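Local atomic coordinates of hypothetical protein TTHB059 (Thermus thermophilus, PDB entry 2EHW), a protein that is of unknown function, belongs to the DUF3209 family and folds into five helices, the last of them a long extended helix. Residues Glu29-Ala32 against Pro33-Gly36; Ser7-Arg10 against Ile11-Glu15; Arg78-Leu81 against Leu82-Ala86. All blocks are in the same frame, centred on the assembly; numbering follows the deposited sequence.

Contact 1: residues Glu29-Ala32 against Pro33-Gly36; sequences EELA and PVLG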
ATOM      1  N   GLU A  29      10.592  -8.045  10.864  1.00 35.38           N
ATOM      2  CA  GLU A  29      11.715  -7.856  11.774  1.00 42.12           C
ATOM      3  C   GLU A  29      12.387  -6.505  11.580  1.00 45.43           C
ATOM      4  O   GLU A  29      12.744  -5.843  12.554  1.00 49.27           O
ATOM      5  CB  GLU A  29      12.746  -8.977  11.603  1.00 45.34           C
ATOM      6  CG  GLU A  29      12.151 -10.367  11.667  1.00 47.34           C
ATOM      7  CD  GLU A  29      13.135 -11.405  12.164  1.00 57.45           C
ATOM      8  OE1 GLU A  29      14.298 -11.386  11.702  1.00 47.65           O
ATOM      9  OE2 GLU A  29      12.736 -12.241  13.011  1.00 56.87           O
ATOM     10  N   GLU A  30      12.558  -6.098  10.324  1.00 49.48           N
ATOM     11  CA  GLU A  30      13.176  -4.810  10.011  1.00 46.23           C
ATOM     12  C   GLU A  30      12.304  -3.663  10.496  1.00 36.89           C
ATOM     13  O   GLU A  30      12.794  -2.652  10.991  1.00 43.26           O
ATOM     14  CB  GLU A  30      13.364  -4.647   8.501  1.00 45.92           C
ATOM     15  CG  GLU A  30      14.384  -5.566   7.877  1.00 59.29           C
ATOM     16  CD  GLU A  30      14.806  -5.095   6.495  1.00 60.39           C
ATOM     17  OE1 GLU A  30      13.950  -5.025   5.585  1.00 67.14           O
ATOM     18  OE2 GLU A  30      16.000  -4.784   6.320  1.00 64.82           O
ATOM     19  N   LEU A  31      11.003  -3.840  10.344  1.00 35.64           N
ATOM     20  CA  LEU A  31      10.021  -2.827  10.709  1.00 38.30           C
ATOM     21  C   LEU A  31       9.769  -2.686  12.209  1.00 36.32           C
ATOM     22  O   LEU A  31       9.636  -1.577  12.725  1.00 40.22           O
ATOM     23  CB  LEU A  31       8.705  -3.154  10.007  1.00 37.42           C
ATOM     24  CG  LEU A  31       7.743  -2.027   9.645  1.00 41.31           C
ATOM     25  CD1 LEU A  31       8.434  -0.997   8.742  1.00 21.56           C
ATOM     26  CD2 LEU A  31       6.547  -2.650   8.938  1.00 43.26           C
ATOM     27  N   ALA A  32       9.695  -3.819  12.894  1.00 31.14           N
ATOM     28  CA  ALA A  32       9.422  -3.863  14.324  1.00 34.75           C
ATOM     29  C   ALA A  32      10.054  -2.769  15.189  1.00 38.92           C
ATOM     30  O   ALA A  32       9.367  -2.114  15.972  1.00 33.82           O
ATOM     31  CB  ALA A  32       9.802  -5.242  14.870  1.00 33.37           C
ATOM     32  N   PRO A  33      11.373  -2.556  15.062  1.00 39.58           N
ATOM     33  CA  PRO A  33      12.047  -1.532  15.865  1.00 42.72           C
ATOM     34  C   PRO A  33      11.703  -0.068  15.586  1.00 44.57           C
ATOM     35  O   PRO A  33      11.798   0.769  16.485  1.00 44.35           O
ATOM     36  CB  PRO A  33      13.530  -1.837  15.635  1.00 39.35           C
ATOM     37  CG  PRO A  33      13.546  -2.351  14.238  1.00 47.53           C
ATOM     38  CD  PRO A  33      12.339  -3.274  14.211  1.00 43.52           C
ATOM     39  N   VAL A  34      11.301   0.253  14.359  1.00 39.54           N
ATOM     40  CA  VAL A  34      10.993   1.643  14.037  1.00 44.60           C
ATOM     41  C   VAL A  34       9.512   2.022  14.137  1.00 37.77           C
ATOM     42  O   VAL A  34       9.168   3.196  14.028  1.00 42.19           O
ATOM     43  CB  VAL A  34      11.518   2.018  12.617  1.00 48.05           C
ATOM     44  CG1 VAL A  34      10.690   1.333  11.543  1.00 53.59           C
ATOM     45  CG2 VAL A  34      11.476   3.516  12.428  1.00 57.01           C
ATOM     46  N   LEU A  35       8.642   1.039  14.350  1.00 39.11           N
ATOM     47  CA  LEU A  35       7.206   1.302  14.449  1.00 38.95           C
ATOM     48  C   LEU A  35       6.863   2.244  15.596  1.00 43.22           C
ATOM     49  O   LEU A  35       5.840   2.939  15.560  1.00 39.68           O
ATOM     50  CB  LEU A  35       6.424  -0.002  14.619  1.00 35.95           C
ATOM     51  CG  LEU A  35       6.450  -0.969  13.435  1.00 32.72           C
ATOM     52  CD1 LEU A  35       5.440  -2.073  13.685  1.00 34.02           C
ATOM     53  CD2 LEU A  35       6.116  -0.230  12.141  1.00 36.05           C
ATOM     54  N   GLY A  36       7.712   2.252  16.619  1.00 40.52           N
ATOM     55  CA  GLY A  36       7.484   3.126  17.749  1.00 41.80           C
ATOM     56  C   GLY A  36       7.541   4.577  17.307  1.00 40.81           C
ATOM     57  O   GLY A  36       6.602   5.338  17.535  1.00 36.64           O
TER

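Contact 2: residues Ser7-Arg10 against Ile11-Glu15; sequences SALR and IAIGE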
ATOM      1  N   SER A   7       8.723  -2.511   2.861  1.00 31.51           N
ATOM      2  CA  SER A   7       8.414  -3.681   3.682  1.00 33.05           C
ATOM      3  C   SER A   7       6.967  -3.641   4.169  1.00 33.98           C
ATOM      4  O   SER A   7       6.181  -4.553   3.894  1.00 40.01           O
ATOM      5  CB  SER A   7       9.344  -3.750   4.900  1.00 39.79           C
ATOM      6  OG  SER A   7      10.672  -4.067   4.523  1.00 47.16           O
ATOM      7  N   ALA A   8       6.624  -2.580   4.894  1.00 27.77           N
ATOM      8  CA  ALA A   8       5.281  -2.409   5.438  1.00 22.27           C
ATOM      9  C   ALA A   8       4.249  -2.638   4.352  1.00 24.69           C
ATOM     10  O   ALA A   8       3.248  -3.317   4.561  1.00 31.18           O
ATOM     11  CB  ALA A   8       5.124  -1.001   6.028  1.00 16.25           C
ATOM     12  N   LEU A   9       4.505  -2.070   3.185  1.00 28.82           N
ATOM     13  CA  LEU A   9       3.598  -2.206   2.059  1.00 29.54           C
ATOM     14  C   LEU A   9       3.553  -3.650   1.584  1.00 27.88           C
ATOM     15  O   LEU A   9       2.490  -4.157   1.233  1.00 25.68           O
ATOM     16  CB  LEU A   9       4.044  -1.291   0.917  1.00 25.59           C
ATOM     17  CG  LEU A   9       3.255  -1.332  -0.386  1.00 19.98           C
ATOM     18  CD1 LEU A   9       1.764  -1.237  -0.105  1.00 32.84           C
ATOM     19  CD2 LEU A   9       3.711  -0.169  -1.269  1.00 30.26           C
ATOM     20  N   ARG A  10       4.701  -4.321   1.578  1.00 24.99           N
ATOM     21  CA  ARG A  10       4.703  -5.702   1.134  1.00 23.07           C
ATOM     22  C   ARG A  10       3.898  -6.557   2.115  1.00 28.95           C
ATOM     23  O   ARG A  10       3.219  -7.510   1.730  1.00 22.45           O
ATOM     24  CB  ARG A  10       6.126  -6.252   1.014  1.00 30.63           C
ATOM     25  CG  ARG A  10       6.139  -7.527   0.191  1.00 39.10           C
ATOM     26  CD  ARG A  10       7.500  -8.132  -0.045  1.00 33.58           C
ATOM     27  NE  ARG A  10       7.333  -9.489  -0.574  1.00 43.23           N
ATOM     28  CZ  ARG A  10       8.327 -10.304  -0.898  1.00 40.53           C
ATOM     29  NH1 ARG A  10       8.069 -11.515  -1.366  1.00 49.46           N
ATOM     30  NH2 ARG A  10       9.581  -9.909  -0.754  1.00 53.52           N
ATOM     31  N   ILE A  11       3.968  -6.206   3.392  1.00 30.43           N
ATOM     32  CA  ILE A  11       3.232  -6.947   4.404  1.00 28.58           C
ATOM     33  C   ILE A  11       1.727  -6.859   4.170  1.00 27.62           C
ATOM     34  O   ILE A  11       1.041  -7.878   4.142  1.00 30.20           O
ATOM     35  CB  ILE A  11       3.573  -6.428   5.817  1.00 20.06           C
ATOM     36  CG1 ILE A  11       5.008  -6.828   6.157  1.00 20.49           C
ATOM     37  CG2 ILE A  11       2.604  -6.993   6.843  1.00 22.81           C
ATOM     38  CD1 ILE A  11       5.503  -6.305   7.489  1.00 22.52           C
ATOM     39  N   ALA A  12       1.216  -5.649   3.977  1.00 24.69           N
ATOM     40  CA  ALA A  12      -0.220  -5.469   3.770  1.00 24.16           C
ATOM     41  C   ALA A  12      -0.703  -6.225   2.532  1.00 29.95           C
ATOM     42  O   ALA A  12      -1.753  -6.864   2.550  1.00 26.90           O
ATOM     43  CB  ALA A  12      -0.554  -3.980   3.644  1.00 20.01           C
ATOM     44  N   ILE A  13       0.057  -6.140   1.450  1.00 25.38           N
ATOM     45  CA  ILE A  13      -0.342  -6.833   0.247  1.00 28.65           C
ATOM     46  C   ILE A  13      -0.290  -8.334   0.489  1.00 30.14           C
ATOM     47  O   ILE A  13      -1.094  -9.087  -0.064  1.00 26.78           O
ATOM     48  CB  ILE A  13       0.570  -6.472  -0.923  1.00 29.42           C
ATOM     49  CG1 ILE A  13       0.491  -4.967  -1.181  1.00 29.07           C
ATOM     50  CG2 ILE A  13       0.135  -7.239  -2.173  1.00 29.77           C
ATOM     51  CD1 ILE A  13      -0.910  -4.497  -1.531  1.00 25.73           C
ATOM     52  N   GLY A  14       0.660  -8.753   1.327  1.00 29.33           N
ATOM     53  CA  GLY A  14       0.814 -10.158   1.655  1.00 29.21           C
ATOM     54  C   GLY A  14      -0.390 -10.673   2.420  1.00 32.45           C
ATOM     55  O   GLY A  14      -0.930 -11.735   2.107  1.00 31.07           O
ATOM     56  N   GLU A  15      -0.815  -9.916   3.426  1.00 25.96           N
ATOM     57  CA  GLU A  15      -1.971 -10.288   4.233  1.00 24.30           C
ATOM     58  C   GLU A  15      -3.190 -10.407   3.317  1.00 28.45           C
ATOM     59  O   GLU A  15      -3.999 -11.325   3.449  1.00 31.18           O
ATOM     60  CB  GLU A  15      -2.230  -9.218   5.290  1.00 29.81           C
ATOM     61  CG  GLU A  15      -2.964  -9.717   6.517  1.00 43.75           C
ATOM     62  CD  GLU A  15      -2.074 -10.569   7.413  1.00 46.11           C
ATOM     63  OE1 GLU A  15      -1.058 -10.042   7.912  1.00 49.24           O
ATOM     64  OE2 GLU A  15      -2.389 -11.759   7.618  1.00 47.21           O
TER

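Contact 3: residues Arg78-Leu81 against Leu82-Ala86; sequences RGLL and LAVEA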
ATOM      1  N   ARG A  78      15.955  10.067  -2.045  1.00 29.04           N
ATOM      2  CA  ARG A  78      15.264  10.523  -3.239  1.00 27.67           C
ATOM      3  C   ARG A  78      14.984   9.332  -4.153  1.00 32.60           C
ATOM      4  O   ARG A  78      14.032   9.341  -4.942  1.00 33.57           O
ATOM      5  CB  ARG A  78      16.099  11.607  -3.919  1.00 29.23           C
ATOM      6  CG  ARG A  78      16.210  12.865  -3.039  1.00 30.52           C
ATOM      7  CD  ARG A  78      17.331  13.818  -3.464  1.00 41.76           C
ATOM      8  NE  ARG A  78      17.119  15.144  -2.893  1.00 45.86           N
ATOM      9  CZ  ARG A  78      17.944  16.178  -3.045  1.00 68.62           C
ATOM     10  NH1 ARG A  78      17.654  17.351  -2.488  1.00 62.19           N
ATOM     11  NH2 ARG A  78      19.062  16.045  -3.749  1.00 73.02           N
ATOM     12  N   GLY A  79      15.800   8.296  -4.017  1.00 25.65           N
ATOM     13  CA  GLY A  79      15.592   7.093  -4.791  1.00 29.77           C
ATOM     14  C   GLY A  79      14.459   6.302  -4.157  1.00 27.05           C
ATOM     15  O   GLY A  79      13.676   5.652  -4.848  1.00 24.42           O
ATOM     16  N   LEU A  80      14.362   6.358  -2.831  1.00 26.30           N
ATOM     17  CA  LEU A  80      13.302   5.638  -2.132  1.00 30.09           C
ATOM     18  C   LEU A  80      11.968   6.324  -2.446  1.00 26.15           C
ATOM     19  O   LEU A  80      10.962   5.664  -2.693  1.00 29.99           O
ATOM     20  CB  LEU A  80      13.585   5.613  -0.619  1.00 31.59           C
ATOM     21  CG  LEU A  80      12.668   4.827   0.335  1.00 27.45           C
ATOM     22  CD1 LEU A  80      12.359   3.445  -0.224  1.00 28.89           C
ATOM     23  CD2 LEU A  80      13.348   4.707   1.696  1.00 21.81           C
ATOM     24  N   LEU A  81      11.975   7.651  -2.474  1.00 24.93           N
ATOM     25  CA  LEU A  81      10.763   8.408  -2.779  1.00 27.36           C
ATOM     26  C   LEU A  81      10.186   8.014  -4.138  1.00 19.59           C
ATOM     27  O   LEU A  81       9.007   7.709  -4.259  1.00 25.84           O
ATOM     28  CB  LEU A  81      11.057   9.911  -2.757  1.00 23.02           C
ATOM     29  CG  LEU A  81      10.809  10.603  -1.414  1.00 27.64           C
ATOM     30  CD1 LEU A  81      11.286  12.054  -1.455  1.00 28.72           C
ATOM     31  CD2 LEU A  81       9.310  10.548  -1.107  1.00 25.91           C
ATOM     32  N   LEU A  82      11.037   8.016  -5.154  1.00 24.91           N
ATOM     33  CA  LEU A  82      10.649   7.669  -6.511  1.00 26.10           C
ATOM     34  C   LEU A  82      10.097   6.237  -6.559  1.00 28.60           C
ATOM     35  O   LEU A  82       9.133   5.950  -7.263  1.00 24.31           O
ATOM     36  CB  LEU A  82      11.873   7.803  -7.417  1.00 32.54           C
ATOM     37  CG  LEU A  82      11.714   7.890  -8.930  1.00 39.70           C
ATOM     38  CD1 LEU A  82      10.828   9.074  -9.274  1.00 24.39           C
ATOM     39  CD2 LEU A  82      13.100   8.053  -9.576  1.00 44.77           C
ATOM     40  N   ALA A  83      10.712   5.345  -5.793  1.00 26.33           N
ATOM     41  CA  ALA A  83      10.285   3.955  -5.744  1.00 23.65           C
ATOM     42  C   ALA A  83       8.946   3.782  -5.018  1.00 26.70           C
ATOM     43  O   ALA A  83       8.089   3.010  -5.453  1.00 26.71           O
ATOM     44  CB  ALA A  83      11.355   3.111  -5.062  1.00 21.76           C
ATOM     45  N   VAL A  84       8.766   4.476  -3.903  1.00 26.80           N
ATOM     46  CA  VAL A  84       7.513   4.349  -3.171  1.00 25.31           C
ATOM     47  C   VAL A  84       6.369   4.937  -3.994  1.00 26.64           C
ATOM     48  O   VAL A  84       5.267   4.387  -4.029  1.00 28.16           O
ATOM     49  CB  VAL A  84       7.596   5.038  -1.794  1.00 24.00           C
ATOM     50  CG1 VAL A  84       6.251   4.925  -1.058  1.00 22.28           C
ATOM     51  CG2 VAL A  84       8.700   4.384  -0.962  1.00 17.93           C
ATOM     52  N   GLU A  85       6.648   6.041  -4.677  1.00 26.86           N
ATOM     53  CA  GLU A  85       5.650   6.706  -5.508  1.00 30.10           C
ATOM     54  C   GLU A  85       5.244   5.874  -6.717  1.00 27.14           C
ATOM     55  O   GLU A  85       4.096   5.917  -7.147  1.00 26.80           O
ATOM     56  CB  GLU A  85       6.174   8.058  -5.979  1.00 34.22           C
ATOM     57  CG  GLU A  85       5.979   9.185  -4.988  1.00 29.87           C
ATOM     58  CD  GLU A  85       6.922  10.339  -5.254  1.00 39.74           C
ATOM     59  OE1 GLU A  85       7.291  10.555  -6.426  1.00 35.64           O
ATOM     60  OE2 GLU A  85       7.291  11.037  -4.290  1.00 45.45           O
ATOM     61  N   ALA A  86       6.191   5.132  -7.279  1.00 34.80           N
ATOM     62  CA  ALA A  86       5.891   4.286  -8.429  1.00 31.35           C
ATOM     63  C   ALA A  86       4.910   3.228  -7.957  1.00 23.56           C
ATOM     64  O   ALA A  86       3.935   2.919  -8.639  1.00 33.06           O
ATOM     65  CB  ALA A  86       7.173   3.623  -8.956  1.00 18.18           C
TER

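Contact 1: residues Glu29-Ala32 against Pro33-Gly36
Three carbonyl oxygens of the preceding helical turn and the methyl of Ala32 gather round the pyrrolidine ring of Pro33, mostly at its N-CD-CG rim. Glu29 O meets it at CD, 3.1 Å away and close to the mean level of the ring. Glu30 O lies to one side of the ring plane, out beyond the CG-CD edge, 3.3 Å from Pro33 CG, and Leu31 O is on that same side above the ring nitrogen. Ala32 CB comes at the N-CD edge, slightly on the other side of the plane, 3.3 Å from Pro33 CD. The second flat group, the peptide carbonyl of Leu31, has different neighbours on its two faces. Val34 N reaches Leu31 O at 3.0 Å from well above the carbonyl plane, 42° out of it, while Leu35 CG covers the oxygen from the opposite face. Leu35 N adds a weak bond to the same Leu31 O, 3.2 Å long and bent to 131°, which gives this oxygen two donors.

This is the turn that follows helix 25-31. Pro33 has no N-H to offer, and its CD stands where a donor to Glu29 O would otherwise come, so the i to i+4 ladder is interrupted there. Residues 33-36 keep helical backbone angles without the regular bonds, leading toward helix 39-46.

Beneath the turn, Leu31 and Leu35 meet at about a right angle, with Leu31 CG tight against Leu35 CD2 at 3.5 Å. Leu35 has CG opposite its own carbonyl carbon (chi1 -66°), which turns its isobutyl group back toward Leu31. A looser apolar contact, 4.3 Å, joins Leu31 CD1 to Val34 CG1. Leu31, Val34 and Leu35 all touch Leu41 of helix 39-46, and Leu31 and Val34 also rest on His4 of helix 4-16.

Contact 2: residues Ser7-Arg10 against Ile11-Glu15
Ile11 packs back against the preceding turn closely: its CG1 lies 3.4 Å from Ser7 O, the same oxygen that accepts the Ile11 N-H at 2.8 Å. The side chain reaches that position because CG1 is opposite the carbonyl carbon of Ile11 and beside its N (chi1 -70°), so it runs alongside the bond instead of swinging clear of it. Ile13 repeats the pattern two residues along, with CG1 only 3.2 Å from Leu9 O, which is held in turn by Ile13 N at 3.1 Å and an almost straight 168°. Ala12 N to Ala8 O and Gly14 N to Arg10 O, the latter 2.9 Å, complete the run.

These four i to i+4 bonds belong to one uninterrupted alpha helix, 4-16, the first in the chain. Its sides are covered by different partners: Ala8 and Ile11 face helices 25-31 and 39-46, touching Leu31 and Arg28 on the former and Leu44 and Ala45 on the latter, whereas Ala12 and Ile13 meet Leu53 of helix 50-70.

Between side chains the fit is slacker. Leu9 and Ile13 lie side by side and point the same way, yet their nearest carbons, Leu9 CD1 and Ile13 CG1, stay 4.1 Å apart. Arg10 marks the solvent side. Its chain is stretched out from CG to NE, with CG anti to the backbone N (chi1 -164°); only CB and CG come near the following turn, around Ile11 N, and the guanidinium group forms a long, weak ion pair with Glu27.

Contact 3: residues Arg78-Leu81 against Leu82-Ala86
Residues 78-86 form about two and a half turns near the start of helix 75-115, the long final helix of the chain, and run into the segment predicted to be a coiled coil. Leu80 and Val84 make the apolar ridge of these turns: Leu80 CD1 touches Val84 CG2 at 3.8 Å as the two side chains cross obliquely. The same methyl, CG2, is also close to Leu80 O, at 3.1 Å; it lies opposite the carbonyl carbon of Val84, while CG1 is the branch anti to the N (chi1 178°). The backbone bond here, Val84 N to Leu80 O, is short at 2.8 Å, in contrast to Leu82 N to Arg78 O at 3.3 Å.

Glu85 grips the turn differently. Its N bonds Leu81 O at 2.9 Å, and its side chain then leans back along the helix, bringing CG to 3.4 Å from that oxygen and OE2 to 3.8 Å from Leu81 CD2. The carboxylate thus lies against a leucine methyl. An alanine in place of Glu85 would keep CB beside Leu81 O but is likely to lose the cover that CG and the carboxylate give to that oxygen and to Leu81 CD2, leaving a gap along that flank.

Leu80, Leu81 and Val84 all face helix 50-70, on Leu64, Ala68 and the pair Leu57 and Leu61 respectively. From Leu80 on Leu64 to Val84 on Leu57 and Leu61 the partners step back along helix 50-70, consistent with antiparallel packing in a helical hairpin. Leu80 and Val84 also touch Glu5, where the hairpin meets helix 4-16.

Overall arrangement
Contact 2 is the buried one, its centre about 7 Å from the centre of the chain; contact 3 is partly buried, and contact 1 lies at the surface, its centre about 17 Å from that of the chain. Contacts 1 and 2 touch directly: Leu31 CD2 packs on Ala8 CB at 3.6 Å, joining helices 25-31 and 4-16. Contact 3 touches neither, its nearest atoms being about 6 Å from contact 2 and 10 Å from contact 1, yet Glu5 links it to the first helix. Both helical contacts keep regular i to i+4 bonding with aliphatic pairs above it, whereas in residues 29-36 Pro33 interrupts that ladder and one carbonyl, Leu31 O, takes two donors, one weak.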